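Dipeptidase AC. Metallo peptidase. MEROPS family M19 (Rhodobacter sphaeroides, PDB 3LY0) probably hydrolyses dipeptides as a zinc-dependent metallopeptidase, and here holds two zinc ions and a phosphinate mimic of L-Ala-D-Ala. Local coordinates at residues 116-128 against 343-355. Numbering follows the deposited sequence.
Unlike the reference sequence in segment 343-355: Thr354 (reference Ser).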
ATOM      1  N   VAL A 116       5.622  13.109   9.878  1.00 10.55           N
ATOM      2  CA  VAL A 116       4.666  12.045  10.153  1.00 12.17           C
ATOM      3  C   VAL A 116       3.349  12.700  10.557  1.00 12.98           C
ATOM      4  O   VAL A 116       3.286  13.420  11.555  1.00 13.34           O
ATOM      5  CB  VAL A 116       5.174  11.092  11.248  1.00 12.13           C
ATOM      6  CG1 VAL A 116       4.111  10.058  11.587  1.00 14.59           C
ATOM      7  CG2 VAL A 116       6.452  10.413  10.791  1.00 14.65           C
ATOM      8  N   CYS A 117       2.314  12.491   9.754  1.00 11.43           N
ATOM      9  CA  CYS A 117       1.031  13.141   9.978  1.00 11.06           C
ATOM     10  C   CYS A 117       0.033  12.230  10.665  1.00 12.45           C
ATOM     11  O   CYS A 117      -0.029  11.026  10.382  1.00 14.40           O
ATOM     12  CB  CYS A 117       0.438  13.627   8.656  1.00 12.51           C
ATOM     13  SG  CYS A 117       1.390  14.928   7.825  1.00 13.61           S
ATOM     14  N   ARG A 118      -0.770  12.818  11.542  1.00 11.60           N
ATOM     15  CA  ARG A 118      -1.732  12.073  12.335  1.00 12.08           C
ATOM     16  C   ARG A 118      -3.169  12.498  12.049  1.00 13.83           C
ATOM     17  O   ARG A 118      -4.113  11.849  12.506  1.00 16.75           O
ATOM     18  CB  ARG A 118      -1.400  12.233  13.828  1.00 15.92           C
ATOM     19  CG  ARG A 118      -0.065  11.593  14.197  1.00 15.63           C
ATOM     20  CD  ARG A 118       0.426  11.978  15.597  1.00 18.93           C
ATOM     21  NE  ARG A 118       1.552  11.131  15.993  1.00 20.31           N
ATOM     22  CZ  ARG A 118       2.819  11.328  15.627  1.00 18.37           C
ATOM     23  NH1 ARG A 118       3.144  12.364  14.861  1.00 22.07           N
ATOM     24  NH2 ARG A 118       3.767  10.483  16.027  1.00 21.66           N
ATOM     25  N   THR A 119      -3.332  13.579  11.289  1.00 13.94           N
ATOM     26  CA  THR A 119      -4.656  14.090  10.919  1.00 14.17           C
ATOM     27  C   THR A 119      -4.687  14.503   9.447  1.00 14.46           C
ATOM     28  O   THR A 119      -3.641  14.769   8.852  1.00 13.45           O
ATOM     29  CB  THR A 119      -5.029  15.340  11.744  1.00 14.10           C
ATOM     30  OG1 THR A 119      -4.258  16.456  11.282  1.00 15.58           O
ATOM     31  CG2 THR A 119      -4.772  15.122  13.235  1.00 16.02           C
ATOM     32  N   ALA A 120      -5.883  14.587   8.866  1.00 13.69           N
ATOM     33  CA  ALA A 120      -6.012  14.988   7.466  1.00 14.29           C
ATOM     34  C   ALA A 120      -5.589  16.449   7.291  1.00 13.66           C
ATOM     35  O   ALA A 120      -5.013  16.824   6.270  1.00 15.25           O
ATOM     36  CB  ALA A 120      -7.433  14.779   6.972  1.00 19.38           C
ATOM     37  N   ALA A 121      -5.860  17.267   8.305  1.00 14.75           N
ATOM     38  CA  ALA A 121      -5.459  18.665   8.260  1.00 16.23           C
ATOM     39  C   ALA A 121      -3.943  18.788   8.154  1.00 14.88           C
ATOM     40  O   ALA A 121      -3.427  19.630   7.416  1.00 17.17           O
ATOM     41  CB  ALA A 121      -5.978  19.418   9.482  1.00 17.32           C
ATOM     42  N   GLU A 122      -3.220  17.940   8.883  1.00 13.43           N
ATOM     43  CA  GLU A 122      -1.767  17.966   8.807  1.00 14.01           C
ATOM     44  C   GLU A 122      -1.280  17.563   7.416  1.00 14.87           C
ATOM     45  O   GLU A 122      -0.361  18.164   6.859  1.00 15.17           O
ATOM     46  CB  GLU A 122      -1.143  17.063   9.869  1.00 14.02           C
ATOM     47  CG  GLU A 122      -1.251  17.634  11.287  1.00 14.00           C
ATOM     48  CD  GLU A 122      -0.757  16.686  12.379  1.00 16.91           C
ATOM     49  OE1 GLU A 122      -0.362  15.539  12.082  1.00 15.10           O
ATOM     50  OE2 GLU A 122      -0.753  17.103  13.554  1.00 19.28           O
ATOM     51  N   VAL A 123      -1.896  16.533   6.850  1.00 14.44           N
ATOM     52  CA  VAL A 123      -1.541  16.124   5.502  1.00 14.53           C
ATOM     53  C   VAL A 123      -1.742  17.265   4.499  1.00 13.99           C
ATOM     54  O   VAL A 123      -0.869  17.539   3.680  1.00 14.90           O
ATOM     55  CB  VAL A 123      -2.343  14.887   5.071  1.00 15.24           C
ATOM     56  CG1 VAL A 123      -2.097  14.591   3.600  1.00 13.10           C
ATOM     57  CG2 VAL A 123      -1.982  13.681   5.946  1.00 13.84           C
ATOM     58  N   ARG A 124      -2.895  17.922   4.561  1.00 14.23           N
ATOM     59  CA  ARG A 124      -3.173  19.016   3.633  1.00 14.79           C
ATOM     60  C   ARG A 124      -2.234  20.201   3.844  1.00 16.03           C
ATOM     61  O   ARG A 124      -1.852  20.870   2.883  1.00 16.67           O
ATOM     62  CB  ARG A 124      -4.629  19.467   3.735  1.00 15.73           C
ATOM     63  CG  ARG A 124      -5.644  18.480   3.165  1.00 16.18           C
ATOM     64  CD  ARG A 124      -6.975  19.185   2.980  1.00 15.70           C
ATOM     65  NE  ARG A 124      -8.066  18.304   2.585  1.00 17.17           N
ATOM     66  CZ  ARG A 124      -8.342  17.980   1.325  1.00 14.13           C
ATOM     67  NH1 ARG A 124      -9.367  17.190   1.058  1.00 17.26           N
ATOM     68  NH2 ARG A 124      -7.587  18.438   0.334  1.00 16.39           N
ATOM     69  N   SER A 125      -1.859  20.459   5.091  1.00 14.93           N
ATOM     70  CA  SER A 125      -0.943  21.547   5.377  1.00 15.55           C
ATOM     71  C   SER A 125       0.415  21.221   4.776  1.00 17.23           C
ATOM     72  O   SER A 125       1.054  22.072   4.174  1.00 18.08           O
ATOM     73  CB  SER A 125      -0.833  21.795   6.882  1.00 19.39           C
ATOM     74  OG  SER A 125      -0.002  22.908   7.143  1.00 26.61           O
ATOM     75  N   CYS A 126       0.849  19.972   4.922  1.00 15.78           N
ATOM     76  CA  CYS A 126       2.099  19.546   4.308  1.00 15.96           C
ATOM     77  C   CYS A 126       2.070  19.734   2.797  1.00 16.30           C
ATOM     78  O   CYS A 126       3.057  20.176   2.205  1.00 16.10           O
ATOM     79  CB  CYS A 126       2.392  18.081   4.644  1.00 14.82           C
ATOM     80  SG  CYS A 126       2.965  17.820   6.337  1.00 17.11           S
ATOM     81  N   HIS A 127       0.937  19.402   2.182  1.00 14.86           N
ATOM     82  CA  HIS A 127       0.785  19.525   0.740  1.00 17.12           C
ATOM     83  C   HIS A 127       0.984  20.981   0.336  1.00 17.80           C
ATOM     84  O   HIS A 127       1.767  21.286  -0.568  1.00 20.23           O
ATOM     85  CB  HIS A 127      -0.592  19.021   0.294  1.00 15.50           C
ATOM     86  CG  HIS A 127      -0.793  19.043  -1.189  1.00 16.83           C
ATOM     87  ND1 HIS A 127      -0.675  17.919  -1.979  1.00 14.69           N
ATOM     88  CD2 HIS A 127      -1.089  20.063  -2.030  1.00 19.82           C
ATOM     89  CE1 HIS A 127      -0.902  18.242  -3.239  1.00 18.18           C
ATOM     90  NE2 HIS A 127      -1.151  19.538  -3.297  1.00 19.88           N
ATOM     91  N   ALA A 128       0.290  21.880   1.024  1.00 16.83           N
ATOM     92  CA  ALA A 128       0.388  23.305   0.713  1.00 20.35           C
ATOM     93  C   ALA A 128       1.803  23.843   0.912  1.00 20.27           C
ATOM     94  O   ALA A 128       2.262  24.705   0.152  1.00 22.87           O
ATOM     95  CB  ALA A 128      -0.610  24.102   1.541  1.00 18.25           C
ATOM     96  N   CYS A 343      -3.984  11.912  -8.549  1.00 11.34           N
ATOM     97  CA  CYS A 343      -2.656  12.146  -8.000  1.00 10.56           C
ATOM     98  C   CYS A 343      -2.634  12.371  -6.490  1.00 11.54           C
ATOM     99  O   CYS A 343      -1.712  11.906  -5.816  1.00 11.10           O
ATOM    100  CB  CYS A 343      -1.945  13.297  -8.732  1.00 11.43           C
ATOM    101  SG  CYS A 343      -1.373  12.853 -10.402  1.00 13.46           S
ATOM    102  N   HIS A 344      -3.624  13.088  -5.959  1.00 11.84           N
ATOM    103  CA  HIS A 344      -3.665  13.296  -4.514  1.00 10.95           C
ATOM    104  C   HIS A 344      -5.031  13.613  -3.906  1.00 10.95           C
ATOM    105  O   HIS A 344      -5.267  13.286  -2.745  1.00 11.67           O
ATOM    106  CB  HIS A 344      -2.673  14.389  -4.091  1.00 12.37           C
ATOM    107  CG  HIS A 344      -2.944  15.727  -4.711  1.00 11.86           C
ATOM    108  ND1 HIS A 344      -2.220  16.207  -5.781  1.00 13.45           N
ATOM    109  CD2 HIS A 344      -3.850  16.689  -4.407  1.00 14.31           C
ATOM    110  CE1 HIS A 344      -2.669  17.405  -6.114  1.00 14.35           C
ATOM    111  NE2 HIS A 344      -3.661  17.720  -5.300  1.00 13.82           N
ATOM    112  N   GLU A 345      -5.910  14.288  -4.642  1.00 11.13           N
ATOM    113  CA  GLU A 345      -7.138  14.772  -4.001  1.00 12.52           C
ATOM    114  C   GLU A 345      -8.003  13.636  -3.465  1.00 12.53           C
ATOM    115  O   GLU A 345      -8.610  13.755  -2.403  1.00 12.61           O
ATOM    116  CB  GLU A 345      -7.956  15.672  -4.936  1.00 14.46           C
ATOM    117  CG  GLU A 345      -7.258  16.972  -5.324  1.00 15.19           C
ATOM    118  CD  GLU A 345      -8.093  17.825  -6.261  1.00 15.18           C
ATOM    119  OE1 GLU A 345      -9.145  17.348  -6.729  1.00 17.11           O
ATOM    120  OE2 GLU A 345      -7.684  18.970  -6.548  1.00 20.98           O
ATOM    121  N   ASN A 346      -8.062  12.530  -4.197  1.00 10.93           N
ATOM    122  CA  ASN A 346      -8.884  11.408  -3.759  1.00 10.97           C
ATOM    123  C   ASN A 346      -8.402  10.818  -2.429  1.00 10.89           C
ATOM    124  O   ASN A 346      -9.214  10.520  -1.556  1.00 11.24           O
ATOM    125  CB  ASN A 346      -8.975  10.325  -4.840  1.00 11.06           C
ATOM    126  CG  ASN A 346      -9.819  10.760  -6.026  1.00 12.91           C
ATOM    127  OD1 ASN A 346     -10.533  11.759  -5.955  1.00 13.12           O
ATOM    128  ND2 ASN A 346      -9.750  10.013  -7.115  1.00 12.08           N
ATOM    129  N   TRP A 347      -7.093  10.628  -2.276  1.00 11.12           N
ATOM    130  CA  TRP A 347      -6.588  10.164  -0.985  1.00 12.27           C
ATOM    131  C   TRP A 347      -6.952  11.134   0.123  1.00 10.79           C
ATOM    132  O   TRP A 347      -7.355  10.707   1.203  1.00 10.74           O
ATOM    133  CB  TRP A 347      -5.073   9.948  -0.980  1.00 10.58           C
ATOM    134  CG  TRP A 347      -4.699   8.571  -1.441  1.00  9.71           C
ATOM    135  CD1 TRP A 347      -3.916   8.244  -2.517  1.00  9.66           C
ATOM    136  CD2 TRP A 347      -5.114   7.327  -0.856  1.00 10.65           C
ATOM    137  NE1 TRP A 347      -3.812   6.881  -2.630  1.00  9.51           N
ATOM    138  CE2 TRP A 347      -4.536   6.291  -1.622  1.00  8.30           C
ATOM    139  CE3 TRP A 347      -5.917   6.989   0.245  1.00 10.50           C
ATOM    140  CZ2 TRP A 347      -4.732   4.940  -1.325  1.00  9.78           C
ATOM    141  CZ3 TRP A 347      -6.103   5.643   0.543  1.00 11.11           C
ATOM    142  CH2 TRP A 347      -5.513   4.637  -0.245  1.00  9.86           C
ATOM    143  N   TYR A 348      -6.796  12.431  -0.124  1.00 10.51           N
ATOM    144  CA  TYR A 348      -7.070  13.395   0.940  1.00 10.56           C
ATOM    145  C   TYR A 348      -8.536  13.347   1.361  1.00 13.84           C
ATOM    146  O   TYR A 348      -8.839  13.412   2.551  1.00 12.22           O
ATOM    147  CB  TYR A 348      -6.659  14.820   0.545  1.00 12.04           C
ATOM    148  CG  TYR A 348      -5.189  15.014   0.231  1.00 12.28           C
ATOM    149  CD1 TYR A 348      -4.230  14.081   0.616  1.00 11.86           C
ATOM    150  CD2 TYR A 348      -4.759  16.146  -0.448  1.00 12.96           C
ATOM    151  CE1 TYR A 348      -2.886  14.270   0.326  1.00 11.18           C
ATOM    152  CE2 TYR A 348      -3.416  16.342  -0.749  1.00 13.01           C
ATOM    153  CZ  TYR A 348      -2.484  15.399  -0.358  1.00 11.76           C
ATOM    154  OH  TYR A 348      -1.153  15.588  -0.650  1.00 13.74           O
ATOM    155  N   GLY A 349      -9.436  13.238   0.389  1.00 12.81           N
ATOM    156  CA  GLY A 349     -10.849  13.076   0.685  1.00 13.46           C
ATOM    157  C   GLY A 349     -11.123  11.802   1.469  1.00 13.96           C
ATOM    158  O   GLY A 349     -11.879  11.815   2.436  1.00 12.93           O
ATOM    159  N   LEU A 350     -10.514  10.696   1.046  1.00 12.34           N
ATOM    160  CA  LEU A 350     -10.668   9.426   1.745  1.00 11.46           C
ATOM    161  C   LEU A 350     -10.227   9.553   3.214  1.00 10.88           C
ATOM    162  O   LEU A 350     -10.899   9.049   4.127  1.00 11.39           O
ATOM    163  CB  LEU A 350      -9.869   8.331   1.020  1.00 12.23           C
ATOM    164  CG  LEU A 350      -9.865   6.924   1.641  1.00  9.61           C
ATOM    165  CD1 LEU A 350      -8.904   6.816   2.826  1.00 11.80           C
ATOM    166  CD2 LEU A 350     -11.269   6.479   2.045  1.00 11.99           C
ATOM    167  N   LEU A 351      -9.101  10.219   3.443  1.00 12.25           N
ATOM    168  CA  LEU A 351      -8.614  10.387   4.808  1.00 12.41           C
ATOM    169  C   LEU A 351      -9.629  11.146   5.646  1.00 14.14           C
ATOM    170  O   LEU A 351      -9.872  10.796   6.794  1.00 14.36           O
ATOM    171  CB  LEU A 351      -7.257  11.087   4.840  1.00 13.29           C
ATOM    172  CG  LEU A 351      -6.105  10.332   4.169  1.00 13.77           C
ATOM    173  CD1 LEU A 351      -4.844  11.194   4.190  1.00 15.09           C
ATOM    174  CD2 LEU A 351      -5.870   8.976   4.828  1.00 15.92           C
ATOM    175  N   GLU A 352     -10.246  12.165   5.059  1.00 14.51           N
ATOM    176  CA  GLU A 352     -11.227  12.959   5.791  1.00 15.44           C
ATOM    177  C   GLU A 352     -12.471  12.126   6.095  1.00 15.23           C
ATOM    178  O   GLU A 352     -13.033  12.208   7.195  1.00 17.36           O
ATOM    179  CB  GLU A 352     -11.563  14.246   5.022  1.00 15.95           C
ATOM    180  CG  GLU A 352     -10.389  15.218   4.971  1.00 16.13           C
ATOM    181  CD  GLU A 352     -10.630  16.424   4.077  1.00 19.49           C
ATOM    182  OE1 GLU A 352     -10.027  17.481   4.354  1.00 19.87           O
ATOM    183  OE2 GLU A 352     -11.416  16.314   3.112  1.00 21.85           O
ATOM    184  N   ARG A 353     -12.884  11.299   5.137  1.00 15.35           N
ATOM    185  CA  ARG A 353     -14.031  10.426   5.350  1.00 14.42           C
ATOM    186  C   ARG A 353     -13.782   9.354   6.405  1.00 17.47           C
ATOM    187  O   ARG A 353     -14.725   8.843   7.006  1.00 20.82           O
ATOM    188  CB  ARG A 353     -14.469   9.758   4.044  1.00 16.88           C
ATOM    189  CG  ARG A 353     -14.947  10.722   2.978  1.00 19.97           C
ATOM    190  CD  ARG A 353     -15.750  10.011   1.896  1.00 23.13           C
ATOM    191  NE  ARG A 353     -14.983   9.026   1.126  1.00 17.78           N
ATOM    192  CZ  ARG A 353     -14.079   9.340   0.202  1.00 16.35           C
ATOM    193  NH1 ARG A 353     -13.800  10.609  -0.056  1.00 19.85           N
ATOM    194  NH2 ARG A 353     -13.447   8.383  -0.462  1.00 16.95           N
ATOM    195  N   THR A 354     -12.515   9.020   6.633  1.00 15.20           N
ATOM    196  CA  THR A 354     -12.151   7.908   7.509  1.00 13.88           C
ATOM    197  C   THR A 354     -11.771   8.367   8.907  1.00 14.84           C
ATOM    198  O   THR A 354     -12.217   7.798   9.909  1.00 15.32           O
ATOM    199  CB  THR A 354     -10.941   7.163   6.945  1.00 13.58           C
ATOM    200  OG1 THR A 354     -11.295   6.614   5.675  1.00 11.85           O
ATOM    201  CG2 THR A 354     -10.530   6.034   7.873  1.00 14.10           C
ATOM    202  N   TRP A 355     -10.917   9.381   8.962  1.00 17.00           N
ATOM    203  CA  TRP A 355     -10.421   9.897  10.225  1.00 17.44           C
ATOM    204  C   TRP A 355     -11.423  10.884  10.813  1.00 21.20           C
ATOM    205  O   TRP A 355     -11.325  11.248  11.986  1.00 26.32           O
ATOM    206  CB  TRP A 355      -9.066  10.573  10.020  1.00 15.61           C
ATOM    207  CG  TRP A 355      -7.923   9.635   9.668  1.00 14.86           C
ATOM    208  CD1 TRP A 355      -7.880   8.272   9.821  1.00 14.19           C
ATOM    209  CD2 TRP A 355      -6.656  10.013   9.118  1.00 12.55           C
ATOM    210  NE1 TRP A 355      -6.669   7.785   9.394  1.00 13.83           N
ATOM    211  CE2 TRP A 355      -5.898   8.832   8.962  1.00 14.34           C
ATOM    212  CE3 TRP A 355      -6.087  11.235   8.743  1.00 13.51           C
ATOM    213  CZ2 TRP A 355      -4.607   8.842   8.452  1.00 13.20           C
ATOM    214  CZ3 TRP A 355      -4.807  11.243   8.244  1.00 15.58           C
ATOM    215  CH2 TRP A 355      -4.076  10.051   8.099  1.00 15.59           C
TER
HETATM  216  O   HOH W   1       0.739  15.744   1.663  1.00 14.91           O
HETATM  217  O   HOH W   2      -9.877  16.130  -1.603  1.00 17.82           O
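The imidazole of His344, its ND1 hydrogen-bonded to Pro8 O, carries His127 on one face: His127 CE1 stands over the ring centre, 3.5 Å from His344 CE1, in an edge-to-face pair with planes 50° apart. His127 also meets the ring of Tyr348 at its edge, where His127 ND1 and Tyr348 OH share a hydrogen bond of 2.7 Å. With His127 CG anti to the backbone N (chi1 -177°), the imidazole is sent across to the other helix. A water joins Tyr348 OH to Val123 O, while Val123 CG1 packs 3.4 Å from Tyr348 CE1. The Arg124 guanidinium has Tyr348 CB over one face and Glu352 at its edge. Arg124 NE reaches Glu352 OE1 at 2.8 Å and Arg124 NH1 reaches Glu352 OE2 at 3.0 Å, both nearly straight, each oxygen met from above the carboxylate plane. Arg124 NH1 also donates to a water that bridges to Glu345 O. At the far end the Trp355 indole has Arg118 O above one face and Leu351 CD2 above the opposite one, both offset toward the rim, with Ala120 N in plane at its edge, 3.4 Å from Trp355 CE3; Trp355 NE1 bonds to Arg160 O. Segments 120-128 and 343-354 run nearly antiparallel (158°) on the outside of the TIM-barrel-type fold. Chemically the seam is graded: apolar contacts toward the strands, a two-bond salt bridge on the solvent side, and a phenol-imidazole bond that, with the His344 face, probably sets how the His127 ring is turned.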